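Local atomic coordinates of protein argonaute (Aquifex aeolicus, PDB entry 1YVU), a protein that cleaves target RNA as a DNA-guided endonuclease, using short single-stranded DNA guides to pair with complementary strands and divalent metal ions for the cut. Residues 316-321 with 659-664; 482-487 with 665-670; 488-493 with 523-528; 565-570 with 592-597. All coordinates share one frame; numbering follows the deposited sequence.

Contact 1 (316-321 with 659-664); sequences LNFKDT and ILSLTL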
# COMPACT_ATOMS: atom_id res chain seq x y z
N LEU A 316 6.20 4.53 -22.40
CA LEU A 316 6.27 3.14 -22.81
C LEU A 316 4.93 2.83 -23.45
O LEU A 316 3.89 2.92 -22.82
CB LEU A 316 6.49 2.26 -21.58
CG LEU A 316 7.18 0.91 -21.73
CD1 LEU A 316 8.61 1.06 -22.22
CD2 LEU A 316 7.17 0.26 -20.40
N ASN A 317 4.93 2.57 -24.75
CA ASN A 317 3.69 2.23 -25.43
C ASN A 317 3.35 0.81 -25.03
O ASN A 317 4.21 -0.00 -24.66
CB ASN A 317 3.77 2.39 -26.95
CG ASN A 317 3.76 3.86 -27.38
OD1 ASN A 317 2.74 4.55 -27.27
ND2 ASN A 317 4.91 4.34 -27.87
N PHE A 318 2.05 0.59 -24.97
CA PHE A 318 1.53 -0.69 -24.60
C PHE A 318 0.39 -1.01 -25.55
O PHE A 318 -0.12 -0.10 -26.21
CB PHE A 318 1.08 -0.66 -23.14
CG PHE A 318 0.08 0.43 -22.82
CD1 PHE A 318 -1.31 0.17 -22.84
CD2 PHE A 318 0.51 1.72 -22.46
CE1 PHE A 318 -2.25 1.18 -22.52
CE2 PHE A 318 -0.42 2.72 -22.13
CZ PHE A 318 -1.80 2.44 -22.16
N LYS A 319 -0.00 -2.28 -25.60
CA LYS A 319 -1.09 -2.72 -26.46
C LYS A 319 -2.45 -2.40 -25.80
O LYS A 319 -2.94 -3.13 -24.94
CB LYS A 319 -0.95 -4.20 -26.75
CG LYS A 319 0.35 -4.64 -27.40
CD LYS A 319 0.52 -4.11 -28.83
CE LYS A 319 1.81 -4.67 -29.49
NZ LYS A 319 2.04 -4.27 -30.92
N ASP A 320 -3.03 -1.27 -26.18
CA ASP A 320 -4.31 -0.81 -25.63
C ASP A 320 -5.54 -1.17 -26.44
O ASP A 320 -6.67 -0.88 -26.03
CB ASP A 320 -4.29 0.71 -25.40
CG ASP A 320 -3.47 1.47 -26.43
OD1 ASP A 320 -3.24 0.96 -27.56
OD2 ASP A 320 -3.02 2.59 -26.09
N THR A 321 -5.32 -1.84 -27.56
CA THR A 321 -6.41 -2.23 -28.43
C THR A 321 -7.22 -3.37 -27.86
O THR A 321 -6.68 -4.42 -27.49
CB THR A 321 -5.93 -2.57 -29.86
OG1 THR A 321 -5.22 -1.44 -30.39
CG2 THR A 321 -7.13 -2.89 -30.77
N ILE A 659 1.47 -4.76 -17.76
CA ILE A 659 0.84 -4.26 -16.55
C ILE A 659 -0.10 -3.16 -16.97
O ILE A 659 -1.27 -3.16 -16.57
CB ILE A 659 1.93 -3.74 -15.60
CG1 ILE A 659 2.26 -4.85 -14.64
CG2 ILE A 659 1.57 -2.38 -14.90
CD1 ILE A 659 3.52 -4.64 -13.98
N LEU A 660 0.43 -2.27 -17.81
CA LEU A 660 -0.28 -1.13 -18.38
C LEU A 660 -1.46 -1.56 -19.20
O LEU A 660 -2.52 -0.93 -19.13
CB LEU A 660 0.65 -0.34 -19.26
CG LEU A 660 1.58 0.62 -18.57
CD1 LEU A 660 2.55 1.20 -19.56
CD2 LEU A 660 0.73 1.71 -17.98
N SER A 661 -1.31 -2.66 -19.94
CA SER A 661 -2.41 -3.17 -20.76
C SER A 661 -3.51 -3.76 -19.89
O SER A 661 -4.67 -3.52 -20.14
CB SER A 661 -1.92 -4.18 -21.78
OG SER A 661 -1.09 -3.54 -22.75
N LEU A 662 -3.11 -4.42 -18.80
CA LEU A 662 -4.04 -5.06 -17.87
C LEU A 662 -4.81 -4.11 -17.00
O LEU A 662 -5.71 -4.56 -16.30
CB LEU A 662 -3.30 -6.06 -16.96
CG LEU A 662 -2.82 -7.39 -17.57
CD1 LEU A 662 -1.93 -8.13 -16.61
CD2 LEU A 662 -3.96 -8.27 -18.02
N THR A 663 -4.48 -2.82 -17.02
CA THR A 663 -5.23 -1.84 -16.21
C THR A 663 -6.60 -1.70 -16.84
O THR A 663 -7.58 -1.46 -16.18
CB THR A 663 -4.61 -0.47 -16.27
OG1 THR A 663 -4.39 -0.13 -17.65
CG2 THR A 663 -3.33 -0.42 -15.50
N LEU A 664 -6.61 -1.92 -18.15
CA LEU A 664 -7.79 -1.85 -19.00
C LEU A 664 -8.72 -3.04 -18.82
O LEU A 664 -9.83 -3.06 -19.37
CB LEU A 664 -7.39 -1.73 -20.47
CG LEU A 664 -6.25 -0.79 -20.88
CD1 LEU A 664 -6.26 -0.72 -22.38
CD2 LEU A 664 -6.36 0.59 -20.26

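Contact 2 (482-487 with 665-670); sequences GNIPYK and MNYSSF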
# COMPACT_ATOMS: atom_id res chain seq x y z
N GLY A 482 -19.58 -11.42 -15.81
CA GLY A 482 -18.81 -12.24 -16.75
C GLY A 482 -19.10 -11.96 -18.21
O GLY A 482 -18.41 -12.47 -19.09
N ASN A 483 -20.10 -11.12 -18.47
CA ASN A 483 -20.50 -10.74 -19.82
C ASN A 483 -19.67 -9.52 -20.22
O ASN A 483 -20.20 -8.46 -20.55
CB ASN A 483 -22.00 -10.46 -19.84
CG ASN A 483 -22.82 -11.57 -19.15
OD1 ASN A 483 -23.03 -12.64 -19.70
ND2 ASN A 483 -23.27 -11.31 -17.93
N ILE A 484 -18.35 -9.70 -20.17
CA ILE A 484 -17.35 -8.68 -20.47
C ILE A 484 -17.56 -7.96 -21.82
O ILE A 484 -17.73 -8.60 -22.87
CB ILE A 484 -15.90 -9.23 -20.31
CG1 ILE A 484 -15.63 -10.41 -21.24
CG2 ILE A 484 -15.65 -9.63 -18.83
CD1 ILE A 484 -14.16 -10.57 -21.60
N PRO A 485 -17.56 -6.61 -21.81
CA PRO A 485 -17.75 -5.82 -23.03
C PRO A 485 -16.72 -5.99 -24.14
O PRO A 485 -17.05 -5.96 -25.34
CB PRO A 485 -17.76 -4.38 -22.51
CG PRO A 485 -16.96 -4.47 -21.24
CD PRO A 485 -17.40 -5.73 -20.64
N TYR A 486 -15.50 -6.21 -23.71
CA TYR A 486 -14.38 -6.35 -24.61
C TYR A 486 -13.24 -7.07 -23.91
O TYR A 486 -13.29 -7.28 -22.68
CB TYR A 486 -13.91 -4.95 -25.07
CG TYR A 486 -13.66 -3.95 -23.94
CD1 TYR A 486 -12.45 -3.96 -23.23
CD2 TYR A 486 -14.63 -3.05 -23.55
CE1 TYR A 486 -12.22 -3.09 -22.15
CE2 TYR A 486 -14.42 -2.16 -22.46
CZ TYR A 486 -13.22 -2.19 -21.76
OH TYR A 486 -13.02 -1.40 -20.66
N LYS A 487 -12.21 -7.39 -24.68
CA LYS A 487 -10.98 -8.01 -24.17
C LYS A 487 -9.90 -7.52 -25.09
O LYS A 487 -10.19 -7.12 -26.21
CB LYS A 487 -11.03 -9.55 -24.16
CG LYS A 487 -11.06 -10.25 -25.52
CD LYS A 487 -11.15 -11.75 -25.36
CE LYS A 487 -11.09 -12.44 -26.71
NZ LYS A 487 -10.93 -13.90 -26.53
N MSE A 665 -8.27 -4.03 -18.07
CA MSE A 665 -9.10 -5.18 -17.79
C MSE A 665 -9.91 -4.96 -16.55
O MSE A 665 -10.53 -5.88 -16.03
CB MSE A 665 -8.27 -6.46 -17.71
CG MSE A 665 -7.78 -6.92 -19.06
SE MSE A 665 -9.10 -6.61 -20.45
CE MSE A 665 -9.89 -8.30 -20.45
N ASN A 666 -9.93 -3.72 -16.10
CA ASN A 666 -10.69 -3.31 -14.92
C ASN A 666 -12.00 -2.65 -15.32
O ASN A 666 -12.77 -2.22 -14.47
CB ASN A 666 -9.85 -2.39 -14.07
CG ASN A 666 -8.79 -3.13 -13.34
OD1 ASN A 666 -9.09 -4.10 -12.64
ND2 ASN A 666 -7.53 -2.71 -13.50
N TYR A 667 -12.18 -2.53 -16.63
CA TYR A 667 -13.36 -2.01 -17.30
C TYR A 667 -13.96 -0.75 -16.71
O TYR A 667 -15.16 -0.67 -16.45
CB TYR A 667 -14.43 -3.11 -17.39
CG TYR A 667 -13.94 -4.38 -17.99
CD1 TYR A 667 -13.48 -5.43 -17.19
CD2 TYR A 667 -13.92 -4.55 -19.37
CE1 TYR A 667 -13.03 -6.65 -17.75
CE2 TYR A 667 -13.46 -5.76 -19.96
CZ TYR A 667 -13.02 -6.80 -19.13
OH TYR A 667 -12.67 -8.01 -19.66
N SER A 668 -13.11 0.23 -16.46
CA SER A 668 -13.54 1.50 -15.91
C SER A 668 -12.97 2.55 -16.84
O SER A 668 -11.87 3.08 -16.62
CB SER A 668 -13.01 1.64 -14.49
OG SER A 668 -13.39 2.87 -13.92
N SER A 669 -13.70 2.78 -17.93
CA SER A 669 -13.27 3.73 -18.95
C SER A 669 -13.40 5.21 -18.63
O SER A 669 -12.66 6.04 -19.15
CB SER A 669 -14.03 3.45 -20.23
OG SER A 669 -15.43 3.32 -20.07
N PHE A 670 -14.35 5.51 -17.77
CA PHE A 670 -14.65 6.87 -17.39
C PHE A 670 -13.91 7.28 -16.13
O PHE A 670 -13.73 8.45 -15.84
CB PHE A 670 -16.18 7.02 -17.28
CG PHE A 670 -16.90 6.64 -18.57
CD1 PHE A 670 -17.40 5.35 -18.75
CD2 PHE A 670 -17.00 7.55 -19.64
CE1 PHE A 670 -17.98 4.94 -20.00
CE2 PHE A 670 -17.57 7.16 -20.88
CZ PHE A 670 -18.06 5.84 -21.05

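Contact 3 (488-493 with 523-528); sequences LKEIEG and NSKGEL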
# COMPACT_ATOMS: atom_id res chain seq x y z
N LEU A 488 -8.67 -7.53 -24.60
CA LEU A 488 -7.50 -7.08 -25.34
C LEU A 488 -7.27 -7.96 -26.57
O LEU A 488 -7.63 -9.14 -26.57
CB LEU A 488 -6.26 -7.08 -24.44
CG LEU A 488 -6.23 -6.08 -23.29
CD1 LEU A 488 -5.46 -6.64 -22.13
CD2 LEU A 488 -5.64 -4.75 -23.76
N LYS A 489 -6.75 -7.34 -27.63
CA LYS A 489 -6.47 -8.02 -28.88
C LYS A 489 -5.10 -8.68 -28.83
O LYS A 489 -4.94 -9.78 -29.32
CB LYS A 489 -6.49 -6.98 -30.00
CG LYS A 489 -6.03 -7.46 -31.37
CD LYS A 489 -5.75 -6.27 -32.22
CE LYS A 489 -5.24 -6.66 -33.56
NZ LYS A 489 -6.06 -5.97 -34.60
N GLU A 490 -4.13 -7.97 -28.28
CA GLU A 490 -2.78 -8.48 -28.19
C GLU A 490 -2.17 -7.91 -26.92
O GLU A 490 -2.54 -6.80 -26.54
CB GLU A 490 -2.00 -7.98 -29.43
CG GLU A 490 -0.61 -8.60 -29.67
CD GLU A 490 -0.64 -10.14 -29.85
OE1 GLU A 490 -1.41 -10.63 -30.72
OE2 GLU A 490 0.10 -10.85 -29.12
N ILE A 491 -1.41 -8.72 -26.18
CA ILE A 491 -0.68 -8.23 -25.01
C ILE A 491 0.73 -8.52 -25.46
O ILE A 491 1.01 -9.64 -25.91
CB ILE A 491 -0.93 -9.01 -23.70
CG1 ILE A 491 -2.26 -8.60 -23.09
CG2 ILE A 491 0.18 -8.73 -22.67
CD1 ILE A 491 -2.68 -9.42 -21.88
N GLU A 492 1.62 -7.54 -25.29
CA GLU A 492 3.02 -7.68 -25.70
C GLU A 492 3.75 -8.77 -24.93
O GLU A 492 3.76 -8.72 -23.69
CB GLU A 492 3.76 -6.35 -25.52
CG GLU A 492 5.19 -6.31 -26.13
CD GLU A 492 5.91 -4.97 -25.93
OE1 GLU A 492 5.22 -3.92 -26.01
OE2 GLU A 492 7.15 -4.98 -25.72
N GLY A 493 4.18 -9.83 -25.62
CA GLY A 493 4.99 -10.81 -24.95
C GLY A 493 4.89 -12.31 -24.83
O GLY A 493 5.69 -12.85 -24.05
N ASN A 523 -5.70 -14.63 -18.89
CA ASN A 523 -5.42 -15.06 -20.28
C ASN A 523 -4.39 -14.13 -20.92
O ASN A 523 -4.16 -13.04 -20.42
CB ASN A 523 -6.71 -14.87 -21.11
CG ASN A 523 -7.03 -16.04 -22.01
OD1 ASN A 523 -6.14 -16.62 -22.63
ND2 ASN A 523 -8.31 -16.40 -22.08
N SER A 524 -3.87 -14.52 -22.09
CA SER A 524 -2.91 -13.70 -22.85
C SER A 524 -3.66 -12.56 -23.54
O SER A 524 -3.05 -11.68 -24.16
CB SER A 524 -2.21 -14.55 -23.91
OG SER A 524 -3.16 -15.09 -24.81
N LYS A 525 -4.99 -12.66 -23.50
CA LYS A 525 -5.89 -11.67 -24.07
C LYS A 525 -6.52 -10.83 -22.92
O LYS A 525 -7.41 -10.02 -23.13
CB LYS A 525 -6.95 -12.36 -24.93
CG LYS A 525 -6.40 -13.19 -26.09
CD LYS A 525 -5.51 -12.33 -26.98
CE LYS A 525 -4.46 -13.14 -27.76
NZ LYS A 525 -3.40 -12.22 -28.29
N GLY A 526 -6.03 -11.08 -21.71
CA GLY A 526 -6.47 -10.36 -20.53
C GLY A 526 -7.73 -10.82 -19.81
O GLY A 526 -8.03 -10.24 -18.77
N GLU A 527 -8.47 -11.80 -20.34
CA GLU A 527 -9.70 -12.23 -19.69
C GLU A 527 -9.52 -13.15 -18.48
O GLU A 527 -8.52 -13.85 -18.38
CB GLU A 527 -10.72 -12.77 -20.69
CG GLU A 527 -10.47 -14.14 -21.25
CD GLU A 527 -11.15 -14.35 -22.58
OE1 GLU A 527 -12.38 -14.16 -22.67
OE2 GLU A 527 -10.44 -14.68 -23.56
N LEU A 528 -10.47 -13.09 -17.54
CA LEU A 528 -10.39 -13.87 -16.31
C LEU A 528 -10.67 -15.35 -16.48
O LEU A 528 -11.79 -15.78 -16.80
CB LEU A 528 -11.31 -13.28 -15.21
CG LEU A 528 -11.16 -13.87 -13.80
CD1 LEU A 528 -9.83 -13.42 -13.12
CD2 LEU A 528 -12.35 -13.52 -12.94

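Contact 4 (565-570 with 592-597); sequences KIVVHR and SLELLE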
# COMPACT_ATOMS: atom_id res chain seq x y z
N LYS A 565 4.78 -20.18 -20.01
CA LYS A 565 5.29 -18.97 -19.34
C LYS A 565 4.28 -18.37 -18.41
O LYS A 565 3.15 -18.10 -18.79
CB LYS A 565 5.76 -17.93 -20.36
CG LYS A 565 6.32 -16.66 -19.78
CD LYS A 565 7.71 -16.82 -19.22
CE LYS A 565 8.78 -16.79 -20.28
NZ LYS A 565 8.61 -15.62 -21.20
N ILE A 566 4.69 -18.21 -17.15
CA ILE A 566 3.81 -17.66 -16.14
C ILE A 566 4.32 -16.40 -15.44
O ILE A 566 5.37 -16.39 -14.80
CB ILE A 566 3.36 -18.77 -15.17
CG1 ILE A 566 2.35 -19.68 -15.90
CG2 ILE A 566 2.67 -18.20 -13.96
CD1 ILE A 566 1.96 -20.96 -15.22
N VAL A 567 3.55 -15.33 -15.59
CA VAL A 567 3.86 -14.06 -14.96
C VAL A 567 3.04 -13.90 -13.70
O VAL A 567 1.81 -13.99 -13.74
CB VAL A 567 3.59 -12.88 -15.90
CG1 VAL A 567 3.90 -11.57 -15.22
CG2 VAL A 567 4.43 -13.02 -17.15
N VAL A 568 3.73 -13.68 -12.58
CA VAL A 568 3.08 -13.52 -11.30
C VAL A 568 3.24 -12.11 -10.85
O VAL A 568 4.33 -11.55 -10.94
CB VAL A 568 3.67 -14.46 -10.21
CG1 VAL A 568 2.97 -14.25 -8.84
CG2 VAL A 568 3.55 -15.92 -10.64
N HIS A 569 2.15 -11.51 -10.41
CA HIS A 569 2.15 -10.14 -9.89
C HIS A 569 1.80 -10.29 -8.44
O HIS A 569 0.80 -10.96 -8.10
CB HIS A 569 1.10 -9.26 -10.54
CG HIS A 569 1.33 -8.99 -12.00
ND1 HIS A 569 0.47 -8.20 -12.73
CD2 HIS A 569 2.30 -9.38 -12.84
CE1 HIS A 569 0.92 -8.12 -13.97
NE2 HIS A 569 2.03 -8.82 -14.07
N ARG A 570 2.65 -9.73 -7.60
CA ARG A 570 2.45 -9.78 -6.17
C ARG A 570 2.04 -8.40 -5.74
O ARG A 570 2.74 -7.42 -6.03
CB ARG A 570 3.73 -10.21 -5.45
CG ARG A 570 3.58 -10.30 -3.95
CD ARG A 570 2.59 -11.36 -3.52
NE ARG A 570 2.56 -11.52 -2.07
CZ ARG A 570 1.95 -10.70 -1.23
NH1 ARG A 570 1.31 -9.62 -1.69
NH2 ARG A 570 1.92 -11.00 0.07
N SER A 592 7.83 -21.79 -16.77
CA SER A 592 8.79 -20.68 -16.92
C SER A 592 8.18 -19.48 -16.13
O SER A 592 7.19 -18.86 -16.55
CB SER A 592 9.07 -20.35 -18.40
OG SER A 592 10.10 -19.37 -18.54
N LEU A 593 8.73 -19.26 -14.95
CA LEU A 593 8.30 -18.22 -14.04
C LEU A 593 8.92 -16.85 -14.17
O LEU A 593 10.12 -16.71 -14.44
CB LEU A 593 8.52 -18.67 -12.61
CG LEU A 593 7.29 -19.04 -11.78
CD1 LEU A 593 6.54 -20.23 -12.35
CD2 LEU A 593 7.79 -19.39 -10.41
N GLU A 594 8.06 -15.85 -13.97
CA GLU A 594 8.38 -14.42 -13.97
C GLU A 594 7.68 -13.90 -12.72
O GLU A 594 6.45 -14.02 -12.60
CB GLU A 594 7.80 -13.69 -15.18
CG GLU A 594 8.12 -14.25 -16.55
CD GLU A 594 9.50 -13.88 -17.10
OE1 GLU A 594 9.96 -12.72 -16.91
OE2 GLU A 594 10.11 -14.75 -17.77
N LEU A 595 8.47 -13.41 -11.77
CA LEU A 595 7.95 -12.87 -10.51
C LEU A 595 8.08 -11.38 -10.41
O LEU A 595 9.18 -10.81 -10.53
CB LEU A 595 8.64 -13.49 -9.30
CG LEU A 595 8.55 -15.00 -9.09
CD1 LEU A 595 9.30 -15.37 -7.81
CD2 LEU A 595 7.10 -15.46 -9.04
N LEU A 596 6.94 -10.72 -10.20
CA LEU A 596 6.92 -9.28 -10.05
C LEU A 596 6.29 -8.88 -8.73
O LEU A 596 5.33 -9.49 -8.28
CB LEU A 596 6.14 -8.60 -11.17
CG LEU A 596 6.47 -8.93 -12.62
CD1 LEU A 596 5.74 -7.99 -13.49
CD2 LEU A 596 7.91 -8.79 -12.87
N GLU A 597 6.90 -7.87 -8.11
CA GLU A 597 6.42 -7.26 -6.87
C GLU A 597 5.74 -5.98 -7.40
O GLU A 597 6.23 -5.39 -8.37
CB GLU A 597 7.61 -6.78 -6.04
CG GLU A 597 8.21 -7.70 -4.99
CD GLU A 597 9.40 -7.01 -4.25
OE1 GLU A 597 9.71 -5.84 -4.58
OE2 GLU A 597 10.02 -7.64 -3.34

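Contact 1 (316-321 with 659-664)
The hydroxyl of Ser-661 lies 2.9 Å, OG to O, from the carbonyl of Lys-319. The same hydroxyl has a second acceptor in Ser-657 O, one turn earlier in its own helix, and the single proton is not assigned between the two. OG stands anti to the carbonyl carbon of Ser-661 (chi1 -67°), which places it beside the backbone N. Lys-319 N is 3.3 Å from the same OG.

Around this polar point the contact is apolar. Phe-318 lies against Leu-660 and Ser-661 of helix 652-661, its CG set between the backbone N and the carbonyl carbon (chi1 55°). CB of Leu-660 sits over one face of the ring, 4.0 Å from the centroid and displaced toward the rim, a CH-pi contact. The two side chains cross at about a right angle, and CD1 of Leu-660 reaches Phe-318 CD2 at 3.6 Å. Leu-316 O lies in the ring plane at its edge. Farther along, Leu-664 CD1 packs against Asp-320, 3.9 Å from its CB.

Lys-614 covers parts of Phe-318, Leu-660 and Leu-664 from a neighbouring loop. Residues 316-321 belong to linker L2 of the PAZ lobe, and 659-664 to the PIWI domain. The polar link between the two segments is at most one shared serine proton, so the contact rests largely on the packing of Phe-318 with the leucines.

Contact 2 (482-487 with 665-670)
Two tyrosines, Tyr-486 and Tyr-667, slide past each other in opposite directions as an oblique pair, with their ring planes at 51° and their centroids 5.0 Å apart. CD2 of Tyr-667 comes over one face of the Tyr-486 ring, off-centre, and lies 3.4 Å from CZ. The phenol of Tyr-667 then runs on to the backbone of its partner: OH is 3.2 Å from Tyr-486 O, a possible hydrogen bond whose proton has another acceptor within reach. That carbonyl oxygen lies in the plane of the Tyr-667 ring, at its edge. Tyr-486 sends its own hydroxyl elsewhere, to Glu-475 OE2 on helix 466-480.

The other neighbours close in obliquely on Tyr-667. Pro-485 CG packs 3.6 Å from its CD2, and Ile-484 brings CG2 to 3.9 Å from its CZ. With CG1 of Ile-484 held between the backbone N and the carbonyl carbon (chi1 60°), CG2 falls beside the N. Selenomethionine 665 (Met-665) bends back at chi2 and chi3, and its terminal methyl CE touches Lys-487 CA at 3.9 Å.

Leu-340 of helix 337-342 and Leu-478 of helix 466-480 both touch Pro-485, while Ala-479 touches Tyr-667. This is loop-to-loop aromatic packing in the PIWI domain, beside the first helix of the Mid domain, and so belongs to the Mid-PIWI junction within the PIWI lobe.

Contact 3 (488-493 with 523-528)
Lys-525 carries the polar part of this contact and reaches two groups of 488-493 through NZ. One is a hydrogen bond to the backbone carbonyl of Lys-489, 3.1 Å from NZ to O, with the donor tilted 31° from the carbonyl plane. The other is a salt bridge to Glu-490, OE1 standing 3.5 Å from NZ. The lysine chain bends at chi2 (-56°), while Glu-490, itself bent at chi2, approaches obliquely. Glu-490 is exposed, so the salt bridge probably lies near solvent.

Backbone pairing adds little: Leu-488 N to Lys-525 O, 3.2 Å, is a weak bond with an N-H...O angle of 124°.

Van der Waals packing comes from the buried Ile-491 and Leu-488, which lie against the turn backbone. Ile-491 lays CD1 near Ser-524 O and 3.7 Å from Gly-526 N. Leu-488 CD1 faces Gly-526 CA at 4.2 Å, and Gln-658 of helix 652-661 touches Ile-491 as well.

Residues 523-526 form a type I beta turn, closed by Gly-526 N to Asn-523 O, 3.0 Å. With Asn-523 N also bonded to Glu-527 O and Gly-526 at positive phi, this is the type I turn plus G1 beta bulge of a beta hairpin, here joining strands 515-522 and 528-536 of the RNase H fold.

Contact 4 (565-570 with 592-597)
Ile-566 and Ser-592 start a parallel ladder of five backbone hydrogen bonds. Ile-566 N gives to Ser-592 O at 2.7 Å, and Ile-566 O takes Glu-594 N. Val-568 repeats the pattern, its N bonded to Glu-594 O and its O accepting from Leu-596 N at 2.8 Å, and Arg-570 N closes the run on Leu-596 O. The N and O of Ile-566 and Val-568 are thus satisfied within this pair, while Val-567 and His-569 make their backbone bonds to strand 497-505 alongside.

The buried carboxylate of Glu-594 takes two backbone N-H groups from elsewhere, OE2 from Glu-649 and OE1 from Leu-650. Lys-565 NZ adds a long salt bridge, 3.8 Å from Glu-594 OE2. His-569 bonds through ND1 to Thr-678 OG1, while its CD2 rests 3.8 Å from Leu-596 CD1, the two side chains side by side. On the other face Val-568 CB meets Leu-595 CD2 at 3.8 Å, under Phe-582 of helix 576-589, which makes the crossover of this beta-alpha-beta unit.

Arg-570 has NE in a salt bridge with Glu-578. The nearest atoms of its side chain and that of Asp-502 are about 4 Å apart. The ladder pairs the backbone polar groups between the strands, and Arg-570 at its end lies beside the metal site, where its guanidinium may add positive charge.

Along the chain, 316-321 comes first; then 482-487 runs straight into 488-493, followed by 523-528, the two strands of contact 4, and finally 659-664 continuing into 665-670. Contacts 1, 2 and 3 form one cluster, with centres 10 to 13 Å apart. Thr-321 O probably accepts a hydrogen bond from Lys-489 N, and Lys-487 NZ pairs with Glu-527 OE2. Contact 4 lies deeper in the RNase H core, its centre 17 Å from that of contact 1, and meets it where Ile-659 and Leu-662 pack on His-569. Helix 652-661 and the chain beyond it thus link linker L2 and the Mid-PIWI junction to the strands beside the metal site of the probable catalytic aspartates.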